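Thymine dioxygenase (Neurospora crassa, PDB 5C3Q) probably catalyses the iron- and 2-oxoglutarate-dependent oxidation of the thymine methyl group, and is bound here to thymine, 2-oxoglutarate and nickel. Local coordinates at residues N52-Q56 and Q157-L161; E61-N65 and R288-A292; I119-I125 and I190-Y196. One frame throughout, in Å; residues are numbered along the deposited sequence.

How the contacts relate
Contact 3 lies in the major sheet of the double-stranded beta-helix. Contact 2 packs helix 57-71 on it. Contact 1 packs loop 52-56 on helix 147-173. Contacts 2 and 3 touch, with centres about 10 Å apart. Their strands 284-295 and 190-200 are neighbours in the sheet, and the backbones probably hydrogen-bond at Ala292 O to Arg192 N, 2.7 Å. Both supply residues that bind 2-oxoglutarate: Arg288 and Ser290 from contact 2, Arg192 and Tyr196 from contact 3. Arg192 also lines the thymine pocket. Contact 1 lies further out, its centre about 15 Å from that of contact 2 and 20 Å from that of contact 3. Its Cys158 side chain is about 14 Å from 2-oxoglutarate.

Contact 1 of 3, residues N52-Q56 and Q157-L161; sequences NIPIQ and QCKAL. With EDO (1,2-ethanediol), chain L.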
loop_
_atom_site.group_PDB
_atom_site.type_symbol
_atom_site.label_atom_id
_atom_site.label_comp_id
_atom_site.label_asym_id
_atom_site.label_seq_id
_atom_site.Cartn_x
_atom_site.Cartn_y
_atom_site.Cartn_z
ATOM N N ASN A 52 -8.046 -15.750 -4.067
ATOM C CA ASN A 52 -7.659 -16.558 -5.228
ATOM C C ASN A 52 -6.941 -15.753 -6.300
ATOM O O ASN A 52 -7.296 -15.800 -7.482
ATOM C CB ASN A 52 -8.874 -17.283 -5.810
ATOM C CG ASN A 52 -9.522 -18.218 -4.808
ATOM O OD1 ASN A 52 -8.865 -18.709 -3.893
ATOM N ND2 ASN A 52 -10.812 -18.460 -4.968
ATOM N N ILE A 53 -5.934 -15.000 -5.869
ATOM C CA ILE A 53 -5.060 -14.275 -6.786
ATOM C C ILE A 53 -3.995 -15.242 -7.312
ATOM O O ILE A 53 -3.772 -16.295 -6.715
ATOM C CB ILE A 53 -4.406 -13.035 -6.120
ATOM C CG1 ILE A 53 -3.697 -13.405 -4.809
ATOM C CG2 ILE A 53 -5.457 -11.963 -5.858
ATOM C CD1 ILE A 53 -2.654 -12.400 -4.368
ATOM N N PRO A 54 -3.329 -14.895 -8.426
ATOM C CA PRO A 54 -2.332 -15.813 -8.992
ATOM C C PRO A 54 -1.084 -16.063 -8.125
ATOM O O PRO A 54 -0.382 -17.053 -8.343
ATOM C CB PRO A 54 -1.934 -15.140 -10.316
ATOM C CG PRO A 54 -3.010 -14.150 -10.599
ATOM C CD PRO A 54 -3.492 -13.693 -9.259
ATOM N N ILE A 55 -0.805 -15.188 -7.161
ATOM C CA ILE A 55 0.335 -15.386 -6.255
ATOM C C ILE A 55 -0.002 -16.490 -5.253
ATOM O O ILE A 55 -0.980 -16.380 -4.517
ATOM C CB ILE A 55 0.707 -14.084 -5.507
ATOM C CG1 ILE A 55 1.185 -13.025 -6.505
ATOM C CG2 ILE A 55 1.795 -14.347 -4.470
ATOM C CD1 ILE A 55 1.243 -11.617 -5.948
ATOM N N GLN A 56 0.816 -17.542 -5.225
ATOM C CA GLN A 56 0.551 -18.724 -4.395
ATOM C C GLN A 56 0.770 -18.464 -2.901
ATOM O O GLN A 56 1.729 -17.789 -2.527
ATOM C CB GLN A 56 1.441 -19.896 -4.828
ATOM C CG GLN A 56 1.130 -20.454 -6.206
ATOM C CD GLN A 56 -0.238 -21.112 -6.293
ATOM O OE1 GLN A 56 -1.061 -20.733 -7.124
ATOM N NE2 GLN A 56 -0.488 -22.100 -5.432
ATOM N N GLN A 157 5.830 -10.607 -9.692
ATOM C CA GLN A 157 4.493 -11.190 -9.564
ATOM C C GLN A 157 3.443 -10.156 -9.133
ATOM O O GLN A 157 2.308 -10.193 -9.608
ATOM C CB GLN A 157 4.516 -12.372 -8.602
ATOM C CG GLN A 157 5.301 -13.551 -9.152
ATOM C CD GLN A 157 5.137 -14.806 -8.320
ATOM O OE1 GLN A 157 4.034 -15.132 -7.874
ATOM N NE2 GLN A 157 6.233 -15.524 -8.111
ATOM N N CYS A 158 3.822 -9.238 -8.246
ATOM C CA CYS A 158 2.942 -8.130 -7.862
ATOM C C CYS A 158 2.775 -7.136 -9.011
ATOM O O CYS A 158 1.697 -6.567 -9.196
ATOM C CB CYS A 158 3.475 -7.398 -6.627
ATOM S SG CYS A 158 3.368 -8.332 -5.084
ATOM N N LYS A 159 3.848 -6.919 -9.766
ATOM C CA LYS A 159 3.802 -6.097 -10.978
ATOM C C LYS A 159 2.782 -6.661 -11.969
ATOM O O LYS A 159 2.014 -5.913 -12.574
ATOM C CB LYS A 159 5.199 -6.032 -11.615
ATOM C CG LYS A 159 5.274 -5.486 -13.033
ATOM C CD LYS A 159 6.700 -5.608 -13.557
ATOM C CE LYS A 159 6.786 -5.372 -15.049
ATOM N NZ LYS A 159 8.165 -5.633 -15.554
ATOM N N ALA A 160 2.778 -7.983 -12.120
ATOM C CA ALA A 160 1.807 -8.661 -12.984
ATOM C C ALA A 160 0.375 -8.512 -12.454
ATOM O O ALA A 160 -0.549 -8.284 -13.227
ATOM C CB ALA A 160 2.169 -10.130 -13.143
ATOM N N LEU A 161 0.194 -8.627 -11.138
ATOM C CA LEU A 161 -1.134 -8.446 -10.533
ATOM C C LEU A 161 -1.660 -7.018 -10.702
ATOM O O LEU A 161 -2.852 -6.813 -10.932
ATOM C CB LEU A 161 -1.109 -8.825 -9.049
ATOM C CG LEU A 161 -2.441 -8.786 -8.296
ATOM C CD1 LEU A 161 -3.505 -9.624 -8.989
ATOM C CD2 LEU A 161 -2.249 -9.256 -6.861
HETATM C C1 EDO L . -1.914 -15.536 -0.519
HETATM O O1 EDO L . -2.050 -14.146 -0.833
HETATM C C2 EDO L . -2.772 -16.339 -1.478
HETATM O O2 EDO L . -2.548 -15.874 -2.811
HETATM O O HOH W 1 3.398 -17.475 -6.320
#
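Ile55 and Gln157 touch without a direct hydrogen bond, and a water makes the polar link between their segments instead. The backbone N of Gln56 donates to this water at 2.8 Å. The water donates in turn to Gln157 OE1 at 2.9 Å. Gln157 NE2 is held from its own helix, by Asn153 OD1. Both ends of the amide therefore have partners, which limits its rotation.

The rest of the contact is van der Waals packing, mostly apolar. Ile55 lays its CG1 branch obliquely across Gln157, with CG1 3.8 Å from Gln157 OE1. Its chain then runs extended (chi2 165°), and this carries Ile55 CD1 on to Cys158 SG at 4.0 Å. Leu161, one turn further along the helix, uses both methyls. Its CD2 meets Ile53 CD1 at 4.0 Å, and its CD1 meets Pro54 CD at 4.1 Å, the two side chains crossing at about a right angle. Leu224 and Phe226 of strand 222-227 add to this apolar cluster. Leu224 touches Cys158 and Leu161, and Phe226 touches Ile53 and Cys158.

A 1,2-ethanediol, probably from the crystallisation liquor, lies beside Ile53 and Ile55.

The 52-56 loop leads from strand 47-51 into helix 57-71, with Gln56 as the N-cap residue. Its packing joins the N-terminal region to the long helix 147-173 that flanks the major sheet of the double-stranded beta-helix.

Contact 2 of 3, residues E61-N65 and R288-A292; sequences EHVFN and RYSIA. With AKG (2-oxoglutaric acid), chain F.
Ile291 points CG1 away from its own carbonyl carbon (chi1 -57°) and continues extended (chi2 176°), which brings its CD1 over one face of the Phe64 ring. This is a CH-pi contact between helix 57-71 and a core strand of the double-stranded beta-helix. CD1 of Ile291 lies 3.9 Å from the centroid of the Phe64 ring, offset toward the rim. The same Ile291 methyl meets Val63 CG1 at 3.6 Å, so one atom packs against two successive helix residues.

The edge of the Phe64 ring faces the strand backbone. Phe64 CE2 comes within 3.5 Å of Tyr289 O, which lies in the ring plane. Phe64 CD2 packs on Tyr289 CB at 3.8 Å. The phenol of Tyr289 leads away from the helix and stacks on His195. Phe226 of strand 222-227 also touches Phe64.

Ser290 points away from the helix. It forms with Arg288 the Arg-X-Ser motif of plant-type 2-oxoglutarate dioxygenases. Gln227 OE1 is a second partner of Arg288 NH2. The guanidinium meets the distal carboxylate of 2-oxoglutarate edge-on with two nearly straight bonds, Arg288 NH1 to O4 at 2.9 Å and Arg288 NH2 to O3 at 2.8 Å, while Ser290 OG donates to the same O4 at 2.7 Å.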
loop_
_atom_site.group_PDB
_atom_site.type_symbol
_atom_site.label_atom_id
_atom_site.label_comp_id
_atom_site.label_asym_id
_atom_site.label_seq_id
_atom_site.Cartn_x
_atom_site.Cartn_y
_atom_site.Cartn_z
ATOM N N GLU A 61 3.963 -16.959 2.017
ATOM C CA GLU A 61 4.461 -17.351 3.336
ATOM C C GLU A 61 5.996 -17.292 3.389
ATOM O O GLU A 61 6.573 -16.781 4.346
ATOM C CB GLU A 61 3.972 -18.760 3.677
ATOM C CG GLU A 61 4.007 -19.103 5.155
ATOM C CD GLU A 61 3.464 -20.492 5.442
ATOM O OE1 GLU A 61 2.521 -20.934 4.743
ATOM O OE2 GLU A 61 3.979 -21.144 6.375
ATOM N N HIS A 62 6.636 -17.809 2.344
ATOM C CA HIS A 62 8.091 -17.748 2.197
ATOM C C HIS A 62 8.598 -16.299 2.147
ATOM O O HIS A 62 9.585 -15.961 2.802
ATOM C CB HIS A 62 8.522 -18.511 0.938
ATOM C CG HIS A 62 9.982 -18.393 0.625
ATOM N ND1 HIS A 62 10.963 -18.934 1.430
ATOM C CD2 HIS A 62 10.627 -17.809 -0.412
ATOM C CE1 HIS A 62 12.149 -18.683 0.903
ATOM N NE2 HIS A 62 11.972 -18.001 -0.215
ATOM N N VAL A 63 7.913 -15.451 1.384
ATOM C CA VAL A 63 8.282 -14.036 1.278
ATOM C C VAL A 63 8.221 -13.353 2.650
ATOM O O VAL A 63 9.140 -12.612 3.017
ATOM C CB VAL A 63 7.403 -13.295 0.240
ATOM C CG1 VAL A 63 7.568 -11.783 0.340
ATOM C CG2 VAL A 63 7.746 -13.765 -1.167
ATOM N N PHE A 64 7.156 -13.619 3.405
ATOM C CA PHE A 64 7.029 -13.096 4.776
ATOM C C PHE A 64 8.137 -13.602 5.699
ATOM O O PHE A 64 8.692 -12.831 6.479
ATOM C CB PHE A 64 5.658 -13.434 5.376
ATOM C CG PHE A 64 4.610 -12.389 5.116
ATOM C CD1 PHE A 64 3.953 -12.331 3.895
ATOM C CD2 PHE A 64 4.280 -11.461 6.094
ATOM C CE1 PHE A 64 2.992 -11.369 3.651
ATOM C CE2 PHE A 64 3.317 -10.492 5.855
ATOM C CZ PHE A 64 2.673 -10.450 4.633
ATOM N N ASN A 65 8.453 -14.892 5.617
ATOM C CA ASN A 65 9.566 -15.462 6.386
ATOM C C ASN A 65 10.901 -14.804 6.020
ATOM O O ASN A 65 11.727 -14.527 6.891
ATOM C CB ASN A 65 9.670 -16.974 6.160
ATOM C CG ASN A 65 8.543 -17.756 6.823
ATOM O OD1 ASN A 65 8.055 -17.389 7.893
ATOM N ND2 ASN A 65 8.146 -18.862 6.199
ATOM N N ARG A 288 4.010 -7.547 14.268
ATOM C CA ARG A 288 3.140 -7.566 13.096
ATOM C C ARG A 288 3.974 -7.364 11.827
ATOM O O ARG A 288 4.817 -6.461 11.756
ATOM C CB ARG A 288 2.053 -6.489 13.200
ATOM C CG ARG A 288 1.200 -6.321 11.948
ATOM C CD ARG A 288 -0.027 -5.462 12.209
ATOM N NE ARG A 288 -0.958 -5.468 11.080
ATOM C CZ ARG A 288 -0.853 -4.709 9.987
ATOM N NH1 ARG A 288 0.156 -3.857 9.839
ATOM N NH2 ARG A 288 -1.768 -4.811 9.026
ATOM N N TYR A 289 3.733 -8.216 10.835
ATOM C CA TYR A 289 4.371 -8.097 9.531
ATOM C C TYR A 289 3.330 -7.803 8.479
ATOM O O TYR A 289 2.264 -8.422 8.447
ATOM C CB TYR A 289 5.097 -9.384 9.153
ATOM C CG TYR A 289 6.262 -9.684 10.047
ATOM C CD1 TYR A 289 7.512 -9.137 9.794
ATOM C CD2 TYR A 289 6.111 -10.505 11.158
ATOM C CE1 TYR A 289 8.588 -9.400 10.622
ATOM C CE2 TYR A 289 7.181 -10.779 11.995
ATOM C CZ TYR A 289 8.416 -10.223 11.721
ATOM O OH TYR A 289 9.479 -10.487 12.547
ATOM N N SER A 290 3.644 -6.846 7.618
ATOM C CA SER A 290 2.866 -6.629 6.414
ATOM C C SER A 290 3.798 -6.269 5.272
ATOM O O SER A 290 4.979 -5.946 5.477
ATOM C CB SER A 290 1.813 -5.535 6.627
ATOM O OG SER A 290 2.415 -4.277 6.865
ATOM N N ILE A 291 3.260 -6.357 4.062
ATOM C CA ILE A 291 3.974 -5.974 2.866
ATOM C C ILE A 291 3.042 -5.094 2.043
ATOM O O ILE A 291 1.955 -5.530 1.639
ATOM C CB ILE A 291 4.410 -7.206 2.046
ATOM C CG1 ILE A 291 5.263 -8.145 2.910
ATOM C CG2 ILE A 291 5.171 -6.765 0.800
ATOM C CD1 ILE A 291 5.675 -9.433 2.230
ATOM N N ALA A 292 3.463 -3.855 1.817
ATOM C CA ALA A 292 2.739 -2.936 0.953
ATOM C C ALA A 292 3.468 -2.824 -0.374
ATOM O O ALA A 292 4.609 -2.352 -0.432
ATOM C CB ALA A 292 2.620 -1.571 1.604
HETATM C C1 AKG F . 1.448 1.771 4.181
HETATM O O1 AKG F . 1.177 2.720 3.399
HETATM O O2 AKG F . 2.619 1.369 4.340
HETATM C C2 AKG F . 0.366 1.122 4.939
HETATM O O5 AKG F . -0.763 1.606 4.923
HETATM C C3 AKG F . 0.658 -0.135 5.735
HETATM C C4 AKG F . -0.628 -0.730 6.304
HETATM C C5 AKG F . -0.368 -2.030 7.028
HETATM O O3 AKG F . -1.313 -2.840 7.123
HETATM O O4 AKG F . 0.759 -2.260 7.519
#

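Contact 3 of 3, residues I119-I125 and I190-Y196; sequences IKESYEI and ILRLLHY. With AKG (2-oxoglutaric acid), chain F; TDR (thymine), chain G; EDO (1,2-ethanediol), chain I.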
loop_
_atom_site.group_PDB
_atom_site.type_symbol
_atom_site.label_atom_id
_atom_site.label_comp_id
_atom_site.label_asym_id
_atom_site.label_seq_id
_atom_site.Cartn_x
_atom_site.Cartn_y
_atom_site.Cartn_z
ATOM N N ILE A 119 5.699 3.128 15.699
ATOM C CA ILE A 119 6.514 1.993 16.125
ATOM C C ILE A 119 6.562 0.980 14.982
ATOM O O ILE A 119 5.823 -0.003 14.967
ATOM C CB ILE A 119 5.979 1.342 17.416
ATOM C CG1 ILE A 119 5.783 2.394 18.512
ATOM C CG2 ILE A 119 6.948 0.274 17.905
ATOM C CD1 ILE A 119 4.963 1.908 19.690
ATOM N N LYS A 120 7.436 1.246 14.018
ATOM C CA LYS A 120 7.540 0.429 12.816
ATOM C C LYS A 120 8.925 0.568 12.192
ATOM O O LYS A 120 9.653 1.510 12.482
ATOM C CB LYS A 120 6.469 0.848 11.798
ATOM C CG LYS A 120 6.681 2.227 11.177
ATOM C CD LYS A 120 5.642 2.535 10.109
ATOM C CE LYS A 120 5.928 3.862 9.425
ATOM N NZ LYS A 120 5.013 4.096 8.270
ATOM N N GLU A 121 9.286 -0.387 11.345
ATOM C CA GLU A 121 10.447 -0.236 10.476
ATOM C C GLU A 121 10.078 -0.760 9.098
ATOM O O GLU A 121 9.154 -1.565 8.957
ATOM C CB GLU A 121 11.687 -0.946 11.044
ATOM C CG GLU A 121 11.482 -2.402 11.418
ATOM C CD GLU A 121 12.710 -3.047 12.041
ATOM O OE1 GLU A 121 13.840 -2.537 11.875
ATOM O OE2 GLU A 121 12.548 -4.099 12.689
ATOM N N SER A 122 10.779 -0.278 8.080
ATOM C CA SER A 122 10.461 -0.642 6.708
ATOM C C SER A 122 11.707 -0.777 5.845
ATOM O O SER A 122 12.758 -0.208 6.143
ATOM C CB SER A 122 9.506 0.382 6.092
ATOM O OG SER A 122 10.114 1.654 5.986
ATOM N N TYR A 123 11.569 -1.556 4.781
ATOM C CA TYR A 123 12.605 -1.699 3.783
ATOM C C TYR A 123 11.943 -1.687 2.409
ATOM O O TYR A 123 11.075 -2.518 2.120
ATOM C CB TYR A 123 13.379 -2.996 4.004
ATOM C CG TYR A 123 14.477 -3.214 2.993
ATOM C CD1 TYR A 123 15.673 -2.504 3.071
ATOM C CD2 TYR A 123 14.320 -4.125 1.956
ATOM C CE1 TYR A 123 16.683 -2.699 2.144
ATOM C CE2 TYR A 123 15.322 -4.326 1.026
ATOM C CZ TYR A 123 16.500 -3.613 1.122
ATOM O OH TYR A 123 17.491 -3.818 0.190
ATOM N N GLU A 124 12.363 -0.749 1.567
ATOM C CA GLU A 124 11.729 -0.532 0.273
ATOM C C GLU A 124 12.616 -0.912 -0.916
ATOM O O GLU A 124 13.800 -0.562 -0.977
ATOM C CB GLU A 124 11.259 0.912 0.179
ATOM C CG GLU A 124 10.042 1.150 1.065
ATOM C CD GLU A 124 9.762 2.608 1.335
ATOM O OE1 GLU A 124 8.575 3.005 1.262
ATOM O OE2 GLU A 124 10.715 3.354 1.637
ATOM N N ILE A 125 12.005 -1.635 -1.848
ATOM C CA ILE A 125 12.660 -2.175 -3.027
ATOM C C ILE A 125 11.930 -1.648 -4.258
ATOM O O ILE A 125 10.707 -1.752 -4.337
ATOM C CB ILE A 125 12.584 -3.720 -3.020
ATOM C CG1 ILE A 125 13.393 -4.293 -1.854
ATOM C CG2 ILE A 125 13.078 -4.303 -4.335
ATOM C CD1 ILE A 125 12.891 -5.642 -1.373
ATOM N N ILE A 190 6.953 0.230 -5.879
ATOM C CA ILE A 190 7.782 0.121 -4.683
ATOM C C ILE A 190 7.257 -0.999 -3.794
ATOM O O ILE A 190 6.088 -1.005 -3.396
ATOM C CB ILE A 190 7.846 1.449 -3.899
ATOM C CG1 ILE A 190 8.558 2.533 -4.722
ATOM C CG2 ILE A 190 8.537 1.266 -2.551
ATOM C CD1 ILE A 190 10.048 2.321 -4.918
ATOM N N LEU A 191 8.132 -1.955 -3.507
ATOM C CA LEU A 191 7.826 -3.058 -2.608
ATOM C C LEU A 191 8.281 -2.656 -1.207
ATOM O O LEU A 191 9.482 -2.591 -0.934
ATOM C CB LEU A 191 8.534 -4.329 -3.090
ATOM C CG LEU A 191 8.559 -5.581 -2.216
ATOM C CD1 LEU A 191 7.156 -6.057 -1.891
ATOM C CD2 LEU A 191 9.343 -6.676 -2.926
ATOM N N ARG A 192 7.318 -2.358 -0.337
ATOM C CA ARG A 192 7.606 -1.957 1.037
ATOM C C ARG A 192 7.367 -3.111 2.012
ATOM O O ARG A 192 6.223 -3.497 2.271
ATOM C CB ARG A 192 6.751 -0.752 1.437
ATOM C CG ARG A 192 7.003 -0.259 2.855
ATOM C CD ARG A 192 6.041 0.841 3.261
ATOM N NE ARG A 192 6.630 2.169 3.143
ATOM C CZ ARG A 192 6.039 3.300 3.520
ATOM N NH1 ARG A 192 4.813 3.290 4.040
ATOM N NH2 ARG A 192 6.679 4.455 3.372
ATOM N N LEU A 193 8.459 -3.653 2.541
ATOM C CA LEU A 193 8.409 -4.628 3.622
ATOM C C LEU A 193 8.241 -3.867 4.931
ATOM O O LEU A 193 8.959 -2.896 5.174
ATOM C CB LEU A 193 9.704 -5.447 3.667
ATOM C CG LEU A 193 10.132 -6.118 2.359
ATOM C CD1 LEU A 193 11.402 -6.916 2.583
ATOM C CD2 LEU A 193 9.034 -7.012 1.803
ATOM N N LEU A 194 7.293 -4.301 5.759
ATOM C CA LEU A 194 7.004 -3.643 7.033
ATOM C C LEU A 194 7.097 -4.611 8.201
ATOM O O LEU A 194 6.598 -5.735 8.139
ATOM C CB LEU A 194 5.609 -3.020 7.012
ATOM C CG LEU A 194 5.467 -1.737 6.188
ATOM C CD1 LEU A 194 4.037 -1.550 5.693
ATOM C CD2 LEU A 194 5.923 -0.540 7.005
ATOM N N HIS A 195 7.735 -4.151 9.270
ATOM C CA HIS A 195 7.781 -4.876 10.523
ATOM C C HIS A 195 7.406 -3.922 11.650
ATOM O O HIS A 195 8.040 -2.884 11.836
ATOM C CB HIS A 195 9.173 -5.472 10.741
ATOM C CG HIS A 195 9.397 -5.993 12.124
ATOM N ND1 HIS A 195 10.456 -5.590 12.905
ATOM C CD2 HIS A 195 8.693 -6.877 12.870
ATOM C CE1 HIS A 195 10.401 -6.207 14.071
ATOM N NE2 HIS A 195 9.340 -6.993 14.075
ATOM N N TYR A 196 6.352 -4.271 12.378
ATOM C CA TYR A 196 5.921 -3.507 13.538
ATOM C C TYR A 196 6.329 -4.313 14.768
ATOM O O TYR A 196 5.700 -5.323 15.072
ATOM C CB TYR A 196 4.405 -3.298 13.508
ATOM C CG TYR A 196 3.887 -2.597 12.269
ATOM C CD1 TYR A 196 3.537 -3.313 11.127
ATOM C CD2 TYR A 196 3.738 -1.215 12.242
ATOM C CE1 TYR A 196 3.064 -2.667 9.989
ATOM C CE2 TYR A 196 3.258 -0.564 11.118
ATOM C CZ TYR A 196 2.922 -1.293 9.995
ATOM O OH TYR A 196 2.444 -0.636 8.884
HETATM C C1 AKG F . 1.448 1.771 4.181
HETATM O O1 AKG F . 1.177 2.720 3.399
HETATM O O2 AKG F . 2.619 1.369 4.340
HETATM C C2 AKG F . 0.366 1.122 4.939
HETATM O O5 AKG F . -0.763 1.606 4.923
HETATM C C3 AKG F . 0.658 -0.135 5.735
HETATM C C4 AKG F . -0.628 -0.730 6.304
HETATM C C5 AKG F . -0.368 -2.030 7.028
HETATM O O3 AKG F . -1.313 -2.840 7.123
HETATM O O4 AKG F . 0.759 -2.260 7.519
HETATM N N1 TDR G . 5.623 5.482 -0.143
HETATM C C2 TDR G . 5.275 5.304 -1.534
HETATM O O2 TDR G . 6.151 5.144 -2.363
HETATM N N3 TDR G . 3.887 5.312 -1.936
HETATM C C4 TDR G . 2.852 5.492 -0.969
HETATM O O4 TDR G . 1.693 5.491 -1.343
HETATM C C5 TDR G . 3.197 5.678 0.449
HETATM C CM5 TDR G . 2.157 5.876 1.507
HETATM C C6 TDR G . 4.609 5.673 0.842
HETATM C C1 EDO I . 10.672 5.729 3.660
HETATM O O1 EDO I . 9.482 4.940 3.573
HETATM C C2 EDO I . 10.642 6.596 4.911
HETATM O O2 EDO I . 9.993 7.844 4.654
HETATM O O HOH W 2 3.344 1.824 7.232
#
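Strands 121-125 and 190-196 run antiparallel and share six backbone hydrogen bonds, two each in the pairs Glu121-His195, Tyr123-Leu193 and Ile125-Leu191.

Glu121 and His195 lie side by side on one face. His195 ND1 donates to the anti lone pair of Glu121 OE2 at 2.6 Å, with the oxygen in the ring plane. Lys78 and Tyr92 hold the other oxygen, OE1. Leu193 CD1 reaches the edge of the Tyr123 ring on this face.

Glu124 and Arg192 share the other face, where they form a salt bridge. Arg192 NE meets Glu124 OE1 at 2.8 Å, from above the carboxylate plane. The arginine chain is bent at chi3 (-100°), which turns an edge of its guanidinium to 2-oxoglutarate and a face to thymine. Arg192 NH1 donates to 2-oxoglutarate O2 at 2.9 Å. Thymine C6 lies over one guanidinium face, 3.5 Å from Arg192 NH2.

Lys120 CB packs on Tyr196 CD2 at 3.5 Å. A water links Lys120 NZ, Tyr196 OH and 2-oxoglutarate O2. Tyr196 OH also donates to O4 of the distal carboxylate at 2.7 Å.

This sheet face, with Arg192, Leu194 and Tyr196, forms one wall of the 2-oxoglutarate pocket inside the double-stranded beta-helix.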